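Long-range contacts in NALP (Neisseria meningitidis, PDB 1UYN), which forms, as the translocator domain of an autotransporter, a hydrophilic outer-membrane pore through which the protease passenger domain is moved to the cell surface: residues D16-H21 and G130-S135; G152-L157 and D182-D187; G178-L183 and V209-L214; E205-G210 and D235-D240. All coordinates share one frame; numbering follows the deposited sequence.

Contact 1 (D16-H21 and G130-S135)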
loop_
_atom_site.group_PDB
_atom_site.type_symbol
_atom_site.label_atom_id
_atom_site.label_comp_id
_atom_site.label_asym_id
_atom_site.label_seq_id
_atom_site.Cartn_x
_atom_site.Cartn_y
_atom_site.Cartn_z
ATOM N N ASP A 16 -2.507 14.985 -7.060
ATOM C CA ASP A 16 -2.522 14.667 -5.654
ATOM C C ASP A 16 -3.317 13.433 -5.314
ATOM O O ASP A 16 -2.916 12.658 -4.445
ATOM C CB ASP A 16 -3.133 15.854 -4.897
ATOM C CG ASP A 16 -2.213 17.058 -4.856
ATOM O OD1 ASP A 16 -1.040 16.905 -5.230
ATOM O OD2 ASP A 16 -2.560 18.204 -4.484
ATOM N N SER A 17 -4.477 13.277 -5.936
ATOM C CA SER A 17 -5.303 12.079 -5.722
ATOM C C SER A 17 -4.603 10.858 -6.274
ATOM O O SER A 17 -4.464 9.844 -5.583
ATOM C CB SER A 17 -6.672 12.218 -6.338
ATOM O OG SER A 17 -6.597 12.727 -7.656
ATOM N N THR A 18 -4.077 10.953 -7.491
ATOM C CA THR A 18 -3.262 9.851 -8.012
ATOM C C THR A 18 -2.115 9.500 -7.081
ATOM O O THR A 18 -1.913 8.340 -6.759
ATOM C CB THR A 18 -2.690 10.173 -9.367
ATOM O OG1 THR A 18 -3.749 10.518 -10.263
ATOM C CG2 THR A 18 -2.069 8.928 -9.959
ATOM N N ALA A 19 -1.366 10.502 -6.657
ATOM C CA ALA A 19 -0.293 10.310 -5.662
ATOM C C ALA A 19 -0.791 9.602 -4.384
ATOM O O ALA A 19 -0.109 8.711 -3.858
ATOM C CB ALA A 19 0.301 11.657 -5.285
ATOM N N ALA A 20 -1.958 10.028 -3.880
ATOM C CA ALA A 20 -2.556 9.423 -2.685
ATOM C C ALA A 20 -2.883 7.952 -2.884
ATOM O O ALA A 20 -2.735 7.169 -1.968
ATOM C CB ALA A 20 -3.809 10.175 -2.267
ATOM N N HIS A 21 -3.306 7.589 -4.091
ATOM C CA HIS A 21 -3.609 6.200 -4.425
ATOM C C HIS A 21 -2.340 5.323 -4.481
ATOM O O HIS A 21 -2.286 4.258 -3.849
ATOM C CB HIS A 21 -4.352 6.092 -5.755
ATOM C CG HIS A 21 -4.524 4.685 -6.216
ATOM N ND1 HIS A 21 -5.328 3.785 -5.562
ATOM C CD2 HIS A 21 -3.938 3.998 -7.219
ATOM C CE1 HIS A 21 -5.268 2.616 -6.170
ATOM N NE2 HIS A 21 -4.430 2.717 -7.181
ATOM N N GLY A 130 -3.109 -3.158 -10.612
ATOM C CA GLY A 130 -4.417 -2.650 -10.320
ATOM C C GLY A 130 -4.871 -1.567 -11.263
ATOM O O GLY A 130 -4.086 -0.930 -11.960
ATOM N N ARG A 131 -6.171 -1.370 -11.250
ATOM C CA ARG A 131 -6.808 -0.327 -11.973
ATOM C C ARG A 131 -7.380 0.638 -10.967
ATOM O O ARG A 131 -7.668 0.277 -9.847
ATOM C CB ARG A 131 -7.911 -0.911 -12.822
ATOM C CG ARG A 131 -7.447 -1.979 -13.779
ATOM C CD ARG A 131 -6.883 -1.406 -15.064
ATOM N NE ARG A 131 -7.914 -1.434 -16.095
ATOM C CZ ARG A 131 -8.280 -0.379 -16.809
ATOM N NH1 ARG A 131 -7.694 0.822 -16.645
ATOM N NH2 ARG A 131 -9.256 -0.519 -17.698
ATOM N N TYR A 132 -7.499 1.894 -11.357
ATOM C CA TYR A 132 -8.091 2.869 -10.464
ATOM C C TYR A 132 -8.991 3.832 -11.218
ATOM O O TYR A 132 -8.850 4.017 -12.408
ATOM C CB TYR A 132 -7.021 3.568 -9.597
ATOM C CG TYR A 132 -6.121 4.524 -10.317
ATOM C CD1 TYR A 132 -6.493 5.832 -10.514
ATOM C CD2 TYR A 132 -4.880 4.124 -10.782
ATOM C CE1 TYR A 132 -5.686 6.709 -11.161
ATOM C CE2 TYR A 132 -4.062 5.001 -11.451
ATOM C CZ TYR A 132 -4.470 6.306 -11.634
ATOM O OH TYR A 132 -3.658 7.222 -12.301
ATOM N N LYS A 133 -9.959 4.372 -10.509
ATOM C CA LYS A 133 -10.816 5.401 -11.037
ATOM C C LYS A 133 -10.871 6.533 -10.026
ATOM O O LYS A 133 -11.234 6.323 -8.898
ATOM C CB LYS A 133 -12.227 4.860 -11.298
ATOM C CG LYS A 133 -13.082 5.846 -12.108
ATOM C CD LYS A 133 -14.408 5.245 -12.623
ATOM C CE LYS A 133 -15.656 5.878 -11.917
ATOM N NZ LYS A 133 -16.617 6.571 -12.873
ATOM N N ASN A 134 -10.520 7.732 -10.458
ATOM C CA ASN A 134 -10.574 8.923 -9.611
ATOM C C ASN A 134 -11.730 9.771 -10.076
ATOM O O ASN A 134 -11.828 10.123 -11.252
ATOM C CB ASN A 134 -9.270 9.749 -9.748
ATOM C CG ASN A 134 -8.068 9.070 -9.114
ATOM O OD1 ASN A 134 -8.198 8.078 -8.386
ATOM N ND2 ASN A 134 -6.889 9.576 -9.418
ATOM N N SER A 135 -12.627 10.074 -9.153
ATOM C CA SER A 135 -13.708 11.017 -9.401
ATOM C C SER A 135 -13.365 12.282 -8.678
ATOM O O SER A 135 -13.127 12.258 -7.520
ATOM C CB SER A 135 -15.000 10.480 -8.875
ATOM O OG SER A 135 -15.449 9.519 -9.772
HETATM O O HOH W 1 -6.327 11.734 -10.873
HETATM O O HOH W 2 -4.968 0.066 -8.674
#

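Contact 2 (G152-L157 and D182-D187)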
loop_
_atom_site.group_PDB
_atom_site.type_symbol
_atom_site.label_atom_id
_atom_site.label_comp_id
_atom_site.label_asym_id
_atom_site.label_seq_id
_atom_site.Cartn_x
_atom_site.Cartn_y
_atom_site.Cartn_z
ATOM N N GLY A 152 -6.721 4.897 -14.400
ATOM C CA GLY A 152 -5.332 4.554 -14.567
ATOM C C GLY A 152 -5.061 3.091 -14.236
ATOM O O GLY A 152 -5.935 2.323 -13.887
ATOM N N THR A 153 -3.806 2.728 -14.427
ATOM C CA THR A 153 -3.256 1.444 -14.083
ATOM C C THR A 153 -2.031 1.735 -13.296
ATOM O O THR A 153 -1.286 2.654 -13.615
ATOM C CB THR A 153 -2.864 0.721 -15.317
ATOM O OG1 THR A 153 -4.006 0.655 -16.164
ATOM C CG2 THR A 153 -2.578 -0.751 -15.016
ATOM N N LEU A 154 -1.849 0.978 -12.236
ATOM C CA LEU A 154 -0.637 1.020 -11.451
ATOM C C LEU A 154 -0.065 -0.367 -11.312
ATOM O O LEU A 154 -0.762 -1.285 -10.890
ATOM C CB LEU A 154 -0.968 1.567 -10.086
ATOM C CG LEU A 154 0.148 1.574 -9.083
ATOM C CD1 LEU A 154 1.356 2.427 -9.590
ATOM C CD2 LEU A 154 -0.457 2.091 -7.797
ATOM N N MET A 155 1.201 -0.539 -11.649
ATOM C CA MET A 155 1.864 -1.813 -11.409
ATOM C C MET A 155 2.980 -1.673 -10.434
ATOM O O MET A 155 3.663 -0.696 -10.433
ATOM C CB MET A 155 2.420 -2.373 -12.687
ATOM C CG MET A 155 1.282 -2.833 -13.567
ATOM S SD MET A 155 1.826 -3.389 -15.190
ATOM C CE MET A 155 3.679 -4.238 -14.680
ATOM N N GLN A 156 3.182 -2.662 -9.610
ATOM C CA GLN A 156 4.338 -2.626 -8.748
ATOM C C GLN A 156 5.125 -3.903 -8.977
ATOM O O GLN A 156 4.548 -4.988 -9.236
ATOM C CB GLN A 156 3.923 -2.507 -7.279
ATOM C CG GLN A 156 3.051 -1.312 -6.953
ATOM C CD GLN A 156 2.345 -1.535 -5.662
ATOM O OE1 GLN A 156 1.745 -2.596 -5.465
ATOM N NE2 GLN A 156 2.393 -0.562 -4.774
ATOM N N LEU A 157 6.445 -3.740 -8.926
ATOM C CA LEU A 157 7.389 -4.843 -8.870
ATOM C C LEU A 157 8.359 -4.642 -7.706
ATOM O O LEU A 157 8.897 -3.552 -7.500
ATOM C CB LEU A 157 8.180 -4.913 -10.164
ATOM C CG LEU A 157 7.697 -5.990 -11.123
ATOM C CD1 LEU A 157 8.363 -5.766 -12.467
ATOM C CD2 LEU A 157 8.105 -7.386 -10.564
ATOM N N ASP A 182 7.184 1.408 -9.128
ATOM C CA ASP A 182 5.786 1.707 -9.416
ATOM C C ASP A 182 5.697 2.268 -10.781
ATOM O O ASP A 182 6.281 3.311 -11.044
ATOM C CB ASP A 182 5.244 2.792 -8.495
ATOM C CG ASP A 182 5.215 2.387 -7.072
ATOM O OD1 ASP A 182 5.265 1.167 -6.780
ATOM O OD2 ASP A 182 5.157 3.252 -6.177
ATOM N N LEU A 183 4.937 1.613 -11.636
ATOM C CA LEU A 183 4.666 2.100 -12.983
ATOM C C LEU A 183 3.207 2.516 -13.040
ATOM O O LEU A 183 2.320 1.698 -12.894
ATOM C CB LEU A 183 4.914 0.986 -13.980
ATOM C CG LEU A 183 4.852 1.318 -15.460
ATOM C CD1 LEU A 183 5.796 2.481 -15.853
ATOM C CD2 LEU A 183 5.213 0.093 -16.214
ATOM N N LEU A 184 2.948 3.794 -13.270
ATOM C CA LEU A 184 1.579 4.299 -13.299
ATOM C C LEU A 184 1.333 4.734 -14.723
ATOM O O LEU A 184 2.077 5.539 -15.227
ATOM C CB LEU A 184 1.421 5.492 -12.364
ATOM C CG LEU A 184 -0.027 6.021 -12.350
ATOM C CD1 LEU A 184 -0.635 5.896 -10.980
ATOM C CD2 LEU A 184 -0.063 7.457 -12.789
ATOM N N LYS A 185 0.332 4.169 -15.378
ATOM C CA LYS A 185 -0.142 4.716 -16.642
ATOM C C LYS A 185 -1.540 5.296 -16.338
ATOM O O LYS A 185 -2.423 4.581 -15.850
ATOM C CB LYS A 185 -0.181 3.639 -17.737
ATOM C CG LYS A 185 1.088 2.693 -17.872
ATOM C CD LYS A 185 1.806 2.820 -19.253
ATOM C CE LYS A 185 2.281 1.480 -19.951
ATOM N NZ LYS A 185 1.625 0.238 -19.414
ATOM N N GLN A 186 -1.737 6.586 -16.536
ATOM C CA GLN A 186 -3.044 7.199 -16.356
ATOM C C GLN A 186 -3.565 7.748 -17.685
ATOM O O GLN A 186 -2.833 8.459 -18.367
ATOM C CB GLN A 186 -2.945 8.331 -15.350
ATOM C CG GLN A 186 -4.264 8.980 -14.971
ATOM C CD GLN A 186 -4.105 9.954 -13.793
ATOM O OE1 GLN A 186 -3.991 9.524 -12.605
ATOM N NE2 GLN A 186 -4.060 11.266 -14.114
ATOM N N ASP A 187 -4.823 7.435 -18.015
ATOM C CA ASP A 187 -5.506 7.952 -19.201
ATOM C C ASP A 187 -5.782 9.444 -19.197
ATOM O O ASP A 187 -5.839 10.119 -18.177
ATOM C CB ASP A 187 -6.872 7.274 -19.399
ATOM C CG ASP A 187 -6.783 5.752 -19.580
ATOM O OD1 ASP A 187 -5.636 5.235 -19.625
ATOM O OD2 ASP A 187 -7.812 5.014 -19.687
HETATM O O HOH W 3 2.711 2.177 -5.295
#

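Contact 3 (G178-L183 and V209-L214)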
loop_
_atom_site.group_PDB
_atom_site.type_symbol
_atom_site.label_atom_id
_atom_site.label_comp_id
_atom_site.label_asym_id
_atom_site.label_seq_id
_atom_site.Cartn_x
_atom_site.Cartn_y
_atom_site.Cartn_z
ATOM N N GLY A 178 14.954 -3.628 0.117
ATOM C CA GLY A 178 14.960 -3.782 -1.322
ATOM C C GLY A 178 14.447 -2.606 -2.107
ATOM O O GLY A 178 14.672 -1.475 -1.763
ATOM N N LEU A 179 13.799 -2.908 -3.223
ATOM C CA LEU A 179 13.300 -1.899 -4.081
ATOM C C LEU A 179 11.872 -2.236 -4.457
ATOM O O LEU A 179 11.488 -3.383 -4.437
ATOM C CB LEU A 179 14.181 -1.835 -5.312
ATOM C CG LEU A 179 15.670 -1.617 -5.098
ATOM C CD1 LEU A 179 16.342 -1.900 -6.412
ATOM C CD2 LEU A 179 16.017 -0.214 -4.597
ATOM N N ARG A 180 11.088 -1.215 -4.791
ATOM C CA ARG A 180 9.774 -1.401 -5.398
ATOM C C ARG A 180 9.720 -0.424 -6.559
ATOM O O ARG A 180 10.047 0.711 -6.392
ATOM C CB ARG A 180 8.680 -1.081 -4.401
ATOM C CG ARG A 180 7.263 -1.417 -4.905
ATOM C CD ARG A 180 6.247 -0.296 -4.655
ATOM N NE ARG A 180 6.172 0.040 -3.255
ATOM C CZ ARG A 180 5.920 1.243 -2.765
ATOM N NH1 ARG A 180 5.739 2.298 -3.543
ATOM N NH2 ARG A 180 5.879 1.390 -1.442
ATOM N N TYR A 181 9.338 -0.876 -7.734
ATOM C CA TYR A 181 9.165 -0.008 -8.875
ATOM C C TYR A 181 7.680 0.166 -9.134
ATOM O O TYR A 181 7.001 -0.821 -9.324
ATOM C CB TYR A 181 9.800 -0.647 -10.102
ATOM C CG TYR A 181 9.866 0.269 -11.308
ATOM C CD1 TYR A 181 10.661 1.389 -11.283
ATOM C CD2 TYR A 181 9.148 -0.008 -12.474
ATOM C CE1 TYR A 181 10.739 2.251 -12.371
ATOM C CE2 TYR A 181 9.224 0.825 -13.585
ATOM C CZ TYR A 181 10.033 1.969 -13.516
ATOM O OH TYR A 181 10.171 2.849 -14.579
ATOM N N ASP A 182 7.184 1.408 -9.128
ATOM C CA ASP A 182 5.786 1.707 -9.416
ATOM C C ASP A 182 5.697 2.268 -10.781
ATOM O O ASP A 182 6.281 3.311 -11.044
ATOM C CB ASP A 182 5.244 2.792 -8.495
ATOM C CG ASP A 182 5.215 2.387 -7.072
ATOM O OD1 ASP A 182 5.265 1.167 -6.780
ATOM O OD2 ASP A 182 5.157 3.252 -6.177
ATOM N N LEU A 183 4.937 1.613 -11.636
ATOM C CA LEU A 183 4.666 2.100 -12.983
ATOM C C LEU A 183 3.207 2.516 -13.040
ATOM O O LEU A 183 2.320 1.698 -12.894
ATOM C CB LEU A 183 4.914 0.986 -13.980
ATOM C CG LEU A 183 4.852 1.318 -15.460
ATOM C CD1 LEU A 183 5.796 2.481 -15.853
ATOM C CD2 LEU A 183 5.213 0.093 -16.214
ATOM N N VAL A 209 11.650 2.930 -5.536
ATOM C CA VAL A 209 11.519 3.191 -4.099
ATOM C C VAL A 209 12.480 2.275 -3.362
ATOM O O VAL A 209 12.481 1.043 -3.566
ATOM C CB VAL A 209 10.068 2.865 -3.566
ATOM C CG1 VAL A 209 9.938 3.310 -2.121
ATOM C CG2 VAL A 209 8.989 3.543 -4.402
ATOM N N GLY A 210 13.284 2.849 -2.494
ATOM C CA GLY A 210 14.150 2.059 -1.637
ATOM C C GLY A 210 13.485 1.929 -0.297
ATOM O O GLY A 210 12.874 2.855 0.208
ATOM N N LEU A 211 13.646 0.751 0.280
ATOM C CA LEU A 211 12.893 0.261 1.448
ATOM C C LEU A 211 13.875 -0.485 2.302
ATOM O O LEU A 211 14.828 -1.082 1.792
ATOM C CB LEU A 211 11.797 -0.720 1.034
ATOM C CG LEU A 211 10.795 -0.153 0.039
ATOM C CD1 LEU A 211 10.188 -1.283 -0.804
ATOM C CD2 LEU A 211 9.684 0.643 0.742
ATOM N N ALA A 212 13.636 -0.461 3.597
ATOM C CA ALA A 212 14.593 -0.979 4.573
ATOM C C ALA A 212 13.856 -0.957 5.877
ATOM O O ALA A 212 13.037 -0.085 6.089
ATOM C CB ALA A 212 15.863 -0.117 4.646
ATOM N N GLY A 213 14.099 -1.922 6.730
ATOM C CA GLY A 213 13.139 -2.196 7.775
ATOM C C GLY A 213 13.575 -3.255 8.741
ATOM O O GLY A 213 14.449 -4.059 8.443
ATOM N N LEU A 214 12.919 -3.231 9.899
ATOM C CA LEU A 214 13.275 -4.008 11.097
ATOM C C LEU A 214 11.994 -4.539 11.645
ATOM O O LEU A 214 11.008 -3.820 11.678
ATOM C CB LEU A 214 13.853 -3.095 12.159
ATOM C CG LEU A 214 15.284 -2.588 11.983
ATOM C CD1 LEU A 214 15.833 -1.921 13.297
ATOM C CD2 LEU A 214 16.197 -3.735 11.531
#

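Contact 4 (E205-G210 and D235-D240)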
loop_
_atom_site.group_PDB
_atom_site.type_symbol
_atom_site.label_atom_id
_atom_site.label_comp_id
_atom_site.label_asym_id
_atom_site.label_seq_id
_atom_site.Cartn_x
_atom_site.Cartn_y
_atom_site.Cartn_z
ATOM N N GLU A 205 4.354 7.157 -15.563
ATOM C CA GLU A 205 5.404 7.574 -14.627
ATOM C C GLU A 205 5.937 6.395 -13.797
ATOM O O GLU A 205 5.201 5.747 -13.085
ATOM C CB GLU A 205 4.879 8.708 -13.785
ATOM C CG GLU A 205 5.757 9.189 -12.664
ATOM C CD GLU A 205 6.813 10.175 -13.087
ATOM O OE1 GLU A 205 6.866 10.520 -14.285
ATOM O OE2 GLU A 205 7.609 10.591 -12.196
ATOM N N GLY A 206 7.229 6.126 -13.897
ATOM C CA GLY A 206 7.842 5.052 -13.185
ATOM C C GLY A 206 8.748 5.526 -12.073
ATOM O O GLY A 206 9.713 6.283 -12.366
ATOM N N THR A 207 8.519 5.008 -10.840
ATOM C CA THR A 207 9.281 5.398 -9.673
ATOM C C THR A 207 9.887 4.205 -8.880
ATOM O O THR A 207 9.193 3.316 -8.386
ATOM C CB THR A 207 8.381 6.215 -8.756
ATOM O OG1 THR A 207 7.829 7.328 -9.459
ATOM C CG2 THR A 207 9.184 6.898 -7.668
ATOM N N LEU A 208 11.209 4.203 -8.773
ATOM C CA LEU A 208 11.910 3.323 -7.871
ATOM C C LEU A 208 11.879 3.849 -6.468
ATOM O O LEU A 208 12.097 5.035 -6.250
ATOM C CB LEU A 208 13.364 3.211 -8.286
ATOM C CG LEU A 208 14.132 1.991 -7.796
ATOM C CD1 LEU A 208 13.527 0.703 -8.266
ATOM C CD2 LEU A 208 15.521 2.158 -8.378
ATOM N N VAL A 209 11.650 2.930 -5.536
ATOM C CA VAL A 209 11.519 3.191 -4.099
ATOM C C VAL A 209 12.480 2.275 -3.362
ATOM O O VAL A 209 12.481 1.043 -3.566
ATOM C CB VAL A 209 10.068 2.865 -3.566
ATOM C CG1 VAL A 209 9.938 3.310 -2.121
ATOM C CG2 VAL A 209 8.989 3.543 -4.402
ATOM N N GLY A 210 13.284 2.849 -2.494
ATOM C CA GLY A 210 14.150 2.059 -1.637
ATOM C C GLY A 210 13.485 1.929 -0.297
ATOM O O GLY A 210 12.874 2.855 0.208
ATOM N N ASP A 235 11.490 7.744 -2.219
ATOM C CA ASP A 235 11.537 7.619 -3.658
ATOM C C ASP A 235 12.975 7.883 -4.085
ATOM O O ASP A 235 13.668 8.720 -3.525
ATOM C CB ASP A 235 10.534 8.544 -4.340
ATOM C CG ASP A 235 9.090 8.165 -4.047
ATOM O OD1 ASP A 235 8.804 7.079 -3.522
ATOM O OD2 ASP A 235 8.137 8.910 -4.299
ATOM N N LEU A 236 13.456 7.080 -5.009
ATOM C CA LEU A 236 14.825 7.193 -5.466
ATOM C C LEU A 236 14.903 8.060 -6.703
ATOM O O LEU A 236 15.997 8.511 -7.060
ATOM C CB LEU A 236 15.450 5.792 -5.680
ATOM C CG LEU A 236 15.378 4.928 -4.419
ATOM C CD1 LEU A 236 16.082 3.588 -4.592
ATOM C CD2 LEU A 236 15.953 5.715 -3.236
ATOM N N ASN A 237 13.746 8.313 -7.314
ATOM C CA ASN A 237 13.598 9.229 -8.449
ATOM C C ASN A 237 12.324 10.014 -8.379
ATOM O O ASN A 237 11.655 10.036 -7.369
ATOM C CB ASN A 237 13.723 8.495 -9.787
ATOM C CG ASN A 237 12.554 7.548 -10.091
ATOM O OD1 ASN A 237 12.082 6.796 -9.218
ATOM N ND2 ASN A 237 12.132 7.525 -11.360
ATOM N N GLY A 238 11.978 10.681 -9.453
ATOM C CA GLY A 238 10.815 11.560 -9.463
ATOM C C GLY A 238 9.485 10.857 -9.416
ATOM O O GLY A 238 9.290 9.774 -9.992
ATOM N N ARG A 239 8.553 11.460 -8.701
ATOM C CA ARG A 239 7.209 10.922 -8.651
ATOM C C ARG A 239 6.314 12.097 -8.874
ATOM O O ARG A 239 5.807 12.683 -7.948
ATOM C CB ARG A 239 6.916 10.253 -7.325
ATOM C CG ARG A 239 5.627 9.457 -7.332
ATOM C CD ARG A 239 5.195 8.979 -5.977
ATOM N NE ARG A 239 5.987 7.858 -5.439
ATOM C CZ ARG A 239 5.818 6.563 -5.769
ATOM N NH1 ARG A 239 4.912 6.193 -6.684
ATOM N NH2 ARG A 239 6.573 5.646 -5.195
ATOM N N ASP A 240 6.178 12.449 -10.143
ATOM C CA ASP A 240 5.334 13.544 -10.605
ATOM C C ASP A 240 4.106 12.958 -11.292
ATOM O O ASP A 240 4.234 12.220 -12.296
ATOM C CB ASP A 240 6.129 14.354 -11.628
ATOM C CG ASP A 240 5.718 15.807 -11.709
ATOM O OD1 ASP A 240 4.597 16.184 -11.264
ATOM O OD2 ASP A 240 6.509 16.629 -12.257
#

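Contact 1 (D16-H21 and G130-S135)
H21 holds its CG anti to the backbone N (chi1 173°), while Y132 on the facing strand has its CG between its own backbone N and carbonyl carbon (chi1 71°), and the two aromatic side chains meet in the gap between helix and sheet. Y132 CB sits over one face of the imidazole, offset toward the rim, and makes a CH-pi contact 3.9 Å from the centroid of the H21 ring. The rings themselves form an oblique pair, their planes 39° apart, with H21 CD2 3.7 Å from Y132 CD2. At the in-plane edge of the imidazole, H21 NE2 hydrogen-bonds a water at 3.1 Å that also gives a weak bond to R131 O. Histidine thus offers a flat face for packing and a polar edge for a bound water. The phenol crosses T18 at about a right angle, with Y132 OH 3.3 Å from T18 CG2; the phenol hydroxyl is probably hydrogen-bonded to Q186 OE1, as is T18 OG1. A second water donates to T18 OG1 at 2.9 Å and accepts from N134 ND2 at 2.7 Å, so threonine supplies a methyl for the tyrosine and an oxygen for the water. N134 OD1 turns instead to T104, and S17 OG, beside N134 ND2, bonds V13 O within the helix. Strand alternation sends Y132 and N134 toward the helix, whereas R131 and K133 are exposed. The contact joins helix 12-34 to the inner wall, as in the autotransporter translocator fold, a beta barrel whose hydrophilic pore is filled by an N-terminal helix.

Contact 2 (G152-L157 and D182-D187)
Q156 and D182 lie side by side and point the same way, their amide and carboxylate planes 34° apart. Q156 CG comes alongside D182 OD1, and a water joins the two ends, accepting from Q156 NE2 at 2.8 Å and donating weakly to D182 OD2. Both have further partners: Q156 bonds S128 and Q25 O, and D182 OD2 makes salt bridges with R180 and R239. On this same face L154, its CG anti to the backbone N (chi1 175°), brings CD1 to 4.1 Å from L184 CB and equally near D182 CB, so the branched leucine packs beside the polar pair. The other face carries T153, M155, L183 and K185; M155 CB and L183 CB stand 4.4 Å apart, apolar groups on the outer face of the barrel at the edge of its transmembrane part, with K185 more exposed. The backbones pair antiparallel: T153 N reaches K185 O at 2.7 Å, M155 N reaches L183 O at 2.8 Å, and both bonds are returned. Strand 121-139 flanks 145-163, with M155 on F127 and Y129, while strand 199-219 adjoins 172-192. Helix 12-34 covers the inner face, where L154 packs on H21 and Q25 and L184 on T18.

Contact 3 (G178-L183 and V209-L214)
R180 and V209 lie side by side and point the same way, V209 CB over one face of the guanidinium and V209 CG2 3.6 Å from R180 NH1. L211 CD1 also touches R180 CB, at 3.9 Å, so the aliphatic base of the arginine has an apolar neighbour while its charged end is taken up by two acids, D182 and E233. The backbones hold these side chains in step: R180 N donates to V209 O at 2.9 Å, and V209 N returns the bond to R180 O. One hydrogen-bonded pair further along, G178 N meets L211 O at 3.1 Å from 45° above the carbonyl plane. Between them, on the outer face, L179 CD2 approaches G210 CA; glycine presents no side chain there, and the leucine lies on the surface. The guanidinium is positioned by its acids: R180 NH1 bonds D182 OD2 at 2.9 Å in the guanidinium plane, on the syn lone pair of the oxygen, and R180 NH2 forms a second salt bridge with E233. The arginine chain is bent at chi2 (-134°) and again at chi3. Strand 145-163 continues the sheet beyond 172-192, and strand 224-235 beyond 199-219; inside the barrel, L29 and K30 of helix 12-34 touch R180.

Contact 4 (E205-G210 and D235-D240)
N237 binds segment 205-210 through both ends of its amide. N237 OD1 accepts from L208 N at 2.8 Å, and N237 ND2 gives a bond of 2.9 Å to G206 O, in the carbonyl plane and on a lone pair. The asparagine, its CG between backbone N and carbonyl carbon (chi1 69°), therefore does what a neighbouring strand's peptide would do. True backbone pairing persists just before it, L236 N donating to L208 O at 2.8 Å. Further along, side chains of the strand take over: T207 OG1 donates to G238 O at 2.9 Å, and E205 OE2 accepts from D240 N at 3.1 Å, met from 60° above the carboxylate plane. Within the loop R239 grips D235 side-on, NE to OD2 at 2.7 Å and NH2 to OD1 at 3.1 Å. T207 CG2 rests over one face of that guanidinium and V209 CG2 comes to its edge, so the methyls pack against the flat cation without competing for its N-H groups. On the surface L236 CD1 lies 4.1 Å from L208 CG and also against G210, where there is no side chain. R239 NH2 reaches D182 as well, and NH1 reaches Y241. With carboxylates of D235 and D182 both on it, the arginine probably helps keep these acids ionised, and the chemistry implies a loop fastened to the strand edge by side chains where regular sheet bonding has ended.

Overall arrangement
Contacts 2, 3 and 4 follow one another round the barrel wall, and contact 1 joins that wall to the helix inside. Contacts 1 and 2, with centres about 10 Å apart, meet where Q186 OE1 probably bonds both the Y132 and T18 hydroxyls. Contacts 2 and 3 share strand 172-192 with residues D182 and L183; contacts 3 and 4 share strand 199-219, again with centres about 10 Å apart, and D182 OD2 lies 2.9 Å from R239 NH2 in a salt bridge between them. D182 O also pairs with T207 N, tying contact 2 to contact 4. Contacts 1 and 3 are about 20 Å apart between centres. The bound detergent lies about 12 Å from the H21 side chain.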